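Cytochrome c (Rhodothermus marinus, PDB 3CP5) carries one covalently bound heme c and probably serves as an electron transfer protein. Local coordinates at the heme c site. Numbering follows the deposited sequence.

The heme c site. Residues 44-45, 48-49, 56-58, 60, 63, 67, 71, 75-76, 88-89, 92-93, 96, 98-100, 103, 105, 113. With HEC (heme c), chain B.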
loop_
_atom_site.group_PDB
_atom_site.type_symbol
_atom_site.label_atom_id
_atom_site.label_comp_id
_atom_site.label_asym_id
_atom_site.label_seq_id
_atom_site.Cartn_x
_atom_site.Cartn_y
_atom_site.Cartn_z
ATOM N N TYR A 44 -4.889 0.245 10.982
ATOM C CA TYR A 44 -5.661 0.443 9.770
ATOM C C TYR A 44 -5.769 -0.779 8.859
ATOM O O TYR A 44 -6.712 -0.813 8.045
ATOM C CB TYR A 44 -5.109 1.604 8.947
ATOM C CG TYR A 44 -5.340 3.011 9.429
ATOM C CD1 TYR A 44 -4.519 3.662 10.326
ATOM C CD2 TYR A 44 -6.436 3.741 8.968
ATOM C CE1 TYR A 44 -4.766 4.952 10.748
ATOM C CE2 TYR A 44 -6.680 5.039 9.372
ATOM C CZ TYR A 44 -5.845 5.655 10.277
ATOM O OH TYR A 44 -6.050 6.951 10.694
ATOM N N CYS A 45 -4.820 -1.705 8.909
ATOM C CA CYS A 45 -4.673 -2.656 7.820
ATOM C C CYS A 45 -4.801 -4.115 8.246
ATOM O O CYS A 45 -5.283 -4.947 7.422
ATOM C CB CYS A 45 -3.300 -2.483 7.137
ATOM S SG CYS A 45 -2.747 -0.788 6.842
ATOM N N CYS A 48 -7.777 -6.669 7.663
ATOM C CA CYS A 48 -8.035 -7.332 6.411
ATOM C C CYS A 48 -6.820 -8.000 5.781
ATOM O O CYS A 48 -6.980 -8.874 4.901
ATOM C CB CYS A 48 -8.568 -6.321 5.376
ATOM S SG CYS A 48 -10.178 -5.625 5.847
ATOM N N HIS A 49 -5.601 -7.631 6.168
ATOM C CA HIS A 49 -4.408 -8.145 5.533
ATOM C C HIS A 49 -3.471 -8.814 6.529
ATOM O O HIS A 49 -3.312 -8.292 7.636
ATOM C CB HIS A 49 -3.636 -7.021 4.852
ATOM C CG HIS A 49 -4.198 -6.361 3.636
ATOM N ND1 HIS A 49 -4.124 -6.908 2.364
ATOM C CD2 HIS A 49 -4.817 -5.143 3.501
ATOM C CE1 HIS A 49 -4.701 -6.048 1.497
ATOM N NE2 HIS A 49 -5.141 -4.975 2.173
ATOM N N ILE A 56 -8.738 -11.314 4.102
ATOM C CA ILE A 56 -9.812 -10.620 3.390
ATOM C C ILE A 56 -9.251 -10.006 2.134
ATOM O O ILE A 56 -9.895 -10.035 1.092
ATOM C CB ILE A 56 -10.518 -9.602 4.301
ATOM C CG1 ILE A 56 -11.254 -10.320 5.438
ATOM C CG2 ILE A 56 -11.423 -8.669 3.503
ATOM C CD1 ILE A 56 -11.714 -9.462 6.591
ATOM N N GLY A 57 -8.034 -9.499 2.231
ATOM C CA GLY A 57 -7.303 -9.027 1.060
ATOM C C GLY A 57 -6.030 -9.825 0.851
ATOM O O GLY A 57 -5.709 -10.746 1.630
ATOM N N PRO A 58 -5.260 -9.493 -0.178
ATOM C CA PRO A 58 -4.020 -10.239 -0.462
ATOM C C PRO A 58 -2.916 -10.095 0.568
ATOM O O PRO A 58 -2.866 -9.133 1.332
ATOM C CB PRO A 58 -3.567 -9.649 -1.798
ATOM C CG PRO A 58 -4.263 -8.349 -1.945
ATOM C CD PRO A 58 -5.555 -8.474 -1.171
ATOM N N LEU A 60 0.687 -9.125 1.936
ATOM C CA LEU A 60 1.424 -7.915 1.691
ATOM C C LEU A 60 2.918 -7.935 1.882
ATOM O O LEU A 60 3.553 -6.923 1.543
ATOM C CB LEU A 60 0.833 -6.679 2.384
ATOM C CG LEU A 60 -0.617 -6.319 2.007
ATOM C CD1 LEU A 60 -1.078 -5.126 2.837
ATOM C CD2 LEU A 60 -0.774 -6.039 0.515
ATOM N N VAL A 63 4.705 -6.856 -1.216
ATOM C CA VAL A 63 4.048 -5.873 -2.127
ATOM C C VAL A 63 5.025 -4.854 -2.675
ATOM O O VAL A 63 4.877 -4.458 -3.843
ATOM C CB VAL A 63 2.831 -5.234 -1.462
ATOM C CG1 VAL A 63 3.170 -4.203 -0.406
ATOM C CG2 VAL A 63 1.948 -4.634 -2.551
ATOM N N ARG A 67 5.091 -4.237 -6.721
ATOM C CA ARG A 67 4.475 -2.977 -7.081
ATOM C C ARG A 67 5.350 -1.807 -6.756
ATOM O O ARG A 67 6.107 -1.896 -5.796
ATOM C CB ARG A 67 3.180 -2.795 -6.288
ATOM C CG ARG A 67 2.205 -3.950 -6.304
ATOM C CD ARG A 67 1.578 -4.228 -7.676
ATOM N NE ARG A 67 0.636 -5.346 -7.531
ATOM C CZ ARG A 67 0.427 -6.375 -8.303
ATOM N NH1 ARG A 67 1.082 -6.524 -9.427
ATOM N NH2 ARG A 67 -0.467 -7.271 -7.913
ATOM N N TYR A 71 1.979 3.431 -6.695
ATOM C CA TYR A 71 0.815 2.554 -6.619
ATOM C C TYR A 71 0.418 2.253 -5.198
ATOM O O TYR A 71 -0.745 2.335 -4.854
ATOM C CB TYR A 71 1.088 1.268 -7.404
ATOM C CG TYR A 71 0.034 0.181 -7.314
ATOM C CD1 TYR A 71 -1.008 0.103 -8.228
ATOM C CD2 TYR A 71 0.063 -0.773 -6.318
ATOM C CE1 TYR A 71 -1.957 -0.899 -8.112
ATOM C CE2 TYR A 71 -0.851 -1.788 -6.181
ATOM C CZ TYR A 71 -1.867 -1.848 -7.102
ATOM O OH TYR A 71 -2.807 -2.851 -6.990
ATOM N N VAL A 75 -3.242 3.352 -3.520
ATOM C CA VAL A 75 -4.207 2.350 -3.033
ATOM C C VAL A 75 -4.628 2.710 -1.611
ATOM O O VAL A 75 -5.816 2.671 -1.280
ATOM C CB VAL A 75 -3.629 0.921 -3.112
ATOM C CG1 VAL A 75 -4.517 -0.034 -2.337
ATOM C CG2 VAL A 75 -3.499 0.438 -4.558
ATOM N N MET A 76 -3.674 3.087 -0.730
ATOM C CA MET A 76 -4.005 3.501 0.625
ATOM C C MET A 76 -4.828 4.780 0.714
ATOM O O MET A 76 -5.793 4.869 1.510
ATOM C CB MET A 76 -2.706 3.686 1.469
ATOM C CG MET A 76 -2.013 2.397 1.862
ATOM S SD MET A 76 -0.699 2.828 3.057
ATOM C CE MET A 76 0.768 2.787 2.039
ATOM N N VAL A 88 -4.876 -3.350 -12.208
ATOM C CA VAL A 88 -4.464 -4.350 -11.245
ATOM C C VAL A 88 -5.433 -4.413 -10.069
ATOM O O VAL A 88 -5.814 -5.490 -9.616
ATOM C CB VAL A 88 -3.054 -4.004 -10.766
ATOM C CG1 VAL A 88 -2.650 -4.917 -9.657
ATOM C CG2 VAL A 88 -2.106 -4.103 -11.978
ATOM N N MET A 89 -5.852 -3.234 -9.568
ATOM C CA MET A 89 -6.840 -3.191 -8.480
ATOM C C MET A 89 -8.191 -3.711 -8.943
ATOM O O MET A 89 -8.917 -4.380 -8.200
ATOM C CB MET A 89 -6.989 -1.795 -7.861
ATOM C CG MET A 89 -5.936 -1.434 -6.851
ATOM S SD MET A 89 -6.057 -2.371 -5.321
ATOM C CE MET A 89 -7.340 -1.592 -4.370
ATOM N N LEU A 92 -8.043 -7.435 -8.785
ATOM C CA LEU A 92 -8.089 -7.904 -7.386
ATOM C C LEU A 92 -9.477 -7.820 -6.797
ATOM O O LEU A 92 -9.821 -8.704 -5.980
ATOM C CB LEU A 92 -7.032 -7.129 -6.605
ATOM C CG LEU A 92 -5.555 -7.417 -6.895
ATOM C CD1 LEU A 92 -4.656 -6.423 -6.188
ATOM C CD2 LEU A 92 -5.183 -8.794 -6.346
ATOM N N VAL A 93 -10.258 -6.797 -7.152
ATOM C CA VAL A 93 -11.647 -6.790 -6.668
ATOM C C VAL A 93 -12.398 -7.985 -7.219
ATOM O O VAL A 93 -13.204 -8.606 -6.499
ATOM C CB VAL A 93 -12.376 -5.479 -7.049
ATOM C CG1 VAL A 93 -13.855 -5.582 -6.769
ATOM C CG2 VAL A 93 -11.806 -4.298 -6.294
ATOM N N TYR A 96 -11.174 -10.957 -4.974
ATOM C CA TYR A 96 -11.372 -10.922 -3.543
ATOM C C TYR A 96 -12.780 -10.594 -3.153
ATOM O O TYR A 96 -13.197 -10.949 -2.043
ATOM C CB TYR A 96 -10.385 -9.937 -2.888
ATOM C CG TYR A 96 -9.032 -10.624 -2.789
ATOM C CD1 TYR A 96 -8.664 -11.406 -1.712
ATOM C CD2 TYR A 96 -8.099 -10.523 -3.808
ATOM C CE1 TYR A 96 -7.430 -12.027 -1.651
ATOM C CE2 TYR A 96 -6.859 -11.158 -3.736
ATOM C CZ TYR A 96 -6.503 -11.921 -2.649
ATOM O OH TYR A 96 -5.297 -12.569 -2.557
ATOM N N THR A 98 -14.743 -8.367 -1.826
ATOM C CA THR A 98 -14.936 -7.138 -1.048
ATOM C C THR A 98 -14.015 -6.022 -1.531
ATOM O O THR A 98 -13.038 -6.245 -2.251
ATOM C CB THR A 98 -14.700 -7.494 0.415
ATOM O OG1 THR A 98 -13.339 -7.847 0.562
ATOM C CG2 THR A 98 -15.617 -8.646 0.783
ATOM N N MET A 99 -14.334 -4.781 -1.100
ATOM C CA MET A 99 -13.568 -3.620 -1.541
ATOM C C MET A 99 -12.861 -2.952 -0.367
ATOM O O MET A 99 -13.336 -2.844 0.754
ATOM C CB MET A 99 -14.468 -2.633 -2.286
ATOM C CG MET A 99 -15.174 -3.174 -3.538
ATOM S SD MET A 99 -15.901 -1.876 -4.510
ATOM C CE MET A 99 -16.962 -1.036 -3.329
ATOM N N MET A 100 -11.676 -2.472 -0.679
ATOM C CA MET A 100 -10.935 -1.574 0.181
ATOM C C MET A 100 -11.583 -0.203 0.124
ATOM O O MET A 100 -11.939 0.186 -1.003
ATOM C CB MET A 100 -9.504 -1.549 -0.304
ATOM C CG MET A 100 -8.526 -1.134 0.699
ATOM S SD MET A 100 -6.825 -1.476 0.204
ATOM C CE MET A 100 -6.162 -0.001 1.057
ATOM N N MET A 103 -10.184 5.395 4.281
ATOM C CA MET A 103 -9.865 5.370 5.710
ATOM C C MET A 103 -9.481 6.689 6.305
ATOM O O MET A 103 -9.082 6.817 7.450
ATOM C CB MET A 103 -8.751 4.338 5.957
ATOM C CG MET A 103 -9.193 2.931 5.675
ATOM S SD MET A 103 -7.799 1.797 5.391
ATOM C CE MET A 103 -7.344 2.415 3.751
ATOM N N LEU A 105 -6.965 8.519 5.588
ATOM C CA LEU A 105 -5.520 8.578 5.811
ATOM C C LEU A 105 -4.887 9.810 5.173
ATOM O O LEU A 105 -5.316 10.283 4.127
ATOM C CB LEU A 105 -4.834 7.357 5.150
ATOM C CG LEU A 105 -4.910 6.056 5.932
ATOM C CD1 LEU A 105 -4.627 4.910 4.989
ATOM C CD2 LEU A 105 -4.109 6.039 7.185
ATOM N N ILE A 113 3.517 3.864 6.603
ATOM C CA ILE A 113 3.125 2.501 6.306
ATOM C C ILE A 113 3.966 1.948 5.177
ATOM O O ILE A 113 4.433 0.793 5.234
ATOM C CB ILE A 113 1.603 2.376 6.047
ATOM C CG1 ILE A 113 0.803 2.753 7.295
ATOM C CG2 ILE A 113 1.238 0.998 5.561
ATOM C CD1 ILE A 113 -0.681 2.877 7.082
HETATM FE FE HEC B . -5.936 -3.316 1.334
HETATM C CHA HEC B . -5.671 -4.594 -1.825
HETATM C CHB HEC B . -2.746 -2.131 1.151
HETATM C CHC HEC B . -6.375 -1.757 4.359
HETATM C CHD HEC B . -8.861 -4.967 1.760
HETATM N NA HEC B . -4.507 -3.381 -0.044
HETATM C C1A HEC B . -4.571 -3.903 -1.337
HETATM C C2A HEC B . -3.358 -3.576 -2.045
HETATM C C3A HEC B . -2.536 -2.921 -1.214
HETATM C C4A HEC B . -3.274 -2.774 0.033
HETATM C CMA HEC B . -1.109 -2.395 -1.485
HETATM C CAA HEC B . -2.964 -4.063 -3.460
HETATM C CBA HEC B . -2.176 -5.375 -3.449
HETATM C CGA HEC B . -1.592 -5.735 -4.794
HETATM O O1A HEC B . -1.139 -6.918 -4.935
HETATM O O2A HEC B . -1.523 -4.850 -5.689
HETATM N NB HEC B . -4.794 -2.222 2.557
HETATM C C1B HEC B . -3.455 -1.954 2.348
HETATM C C2B HEC B . -2.949 -1.193 3.461
HETATM C C3B HEC B . -3.965 -0.995 4.349
HETATM C C4B HEC B . -5.122 -1.648 3.768
HETATM C CMB HEC B . -1.470 -0.741 3.557
HETATM C CAB HEC B . -3.971 -0.105 5.607
HETATM C CBB HEC B . -3.636 1.247 5.363
HETATM N NC HEC B . -7.363 -3.297 2.732
HETATM C C1C HEC B . -7.408 -2.564 3.918
HETATM C C2C HEC B . -8.624 -2.851 4.651
HETATM C C3C HEC B . -9.326 -3.748 3.941
HETATM C C4C HEC B . -8.525 -4.072 2.784
HETATM C CMC HEC B . -8.848 -2.374 6.081
HETATM C CAC HEC B . -10.577 -4.569 4.377
HETATM C CBC HEC B . -11.692 -3.755 4.717
HETATM N ND HEC B . -7.033 -4.521 0.178
HETATM C C1D HEC B . -8.226 -5.130 0.551
HETATM C C2D HEC B . -8.701 -5.968 -0.552
HETATM C C3D HEC B . -7.864 -5.764 -1.576
HETATM C C4D HEC B . -6.785 -4.930 -1.087
HETATM C CMD HEC B . -10.024 -6.773 -0.438
HETATM C CAD HEC B . -7.946 -6.276 -3.026
HETATM C CBD HEC B . -8.649 -5.217 -3.911
HETATM C CGD HEC B . -10.066 -5.016 -3.423
HETATM O O1D HEC B . -10.418 -3.876 -3.005
HETATM O O2D HEC B . -10.811 -6.067 -3.459
#
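This is the heme pocket of a monoheme cytochrome c with the CXXCH motif. Cys45 SG and Cys48 SG form thioether bonds to the former vinyl carbons CAB and CAC. His49 is the proximal ligand, with NE2 2.0 Å from the heme FE. Met100 is the distal ligand and places SD 2.3 Å from the heme FE on the opposite face. The two axial bonds are nearly collinear, at 176°. A second-shell bond fixes the imidazole rotation: His49 ND1 donates to Pro58 O at 2.8 Å, almost straight (165° at H) and in the ring plane. This bond may make the imidazole a stronger donor to iron. Leu60 CD1 lies against one imidazole face, toward the rim.

Packing is tight over the porphyrin faces. Val75 CG1, anti to its backbone N, sits 3.7 Å from the centroid of heme ring A. Pro58 CD covers ring D from the histidine side. Cys48 CB is carried over ring C by its thioether. Leu92 CD1 and Val93 CG2 press on the propionate carboxyl carbons CGA and CGD.

The propionates are held by polar groups. Arg67 bends at chi2 (-66°) and grips one carboxylate side-on. Arg67 NE lies 2.9 Å from heme O2A in a salt bridge. Arg67 NH2 donates to heme O1A at 3.1 Å. Tyr71 OH also donates to heme O2A, at 2.7 Å. Val88 CG1 caps a guanidinium face. On the other propionate, Met100 N donates to O1D. Thr98 O is 2.5 Å from heme O2D, which would suit a protonated carboxyl.

The protein hides 758 of the heme's 819 Å². By family analogy the remainder may lie at the thioether edge near ring C, though the contacts alone do not show it.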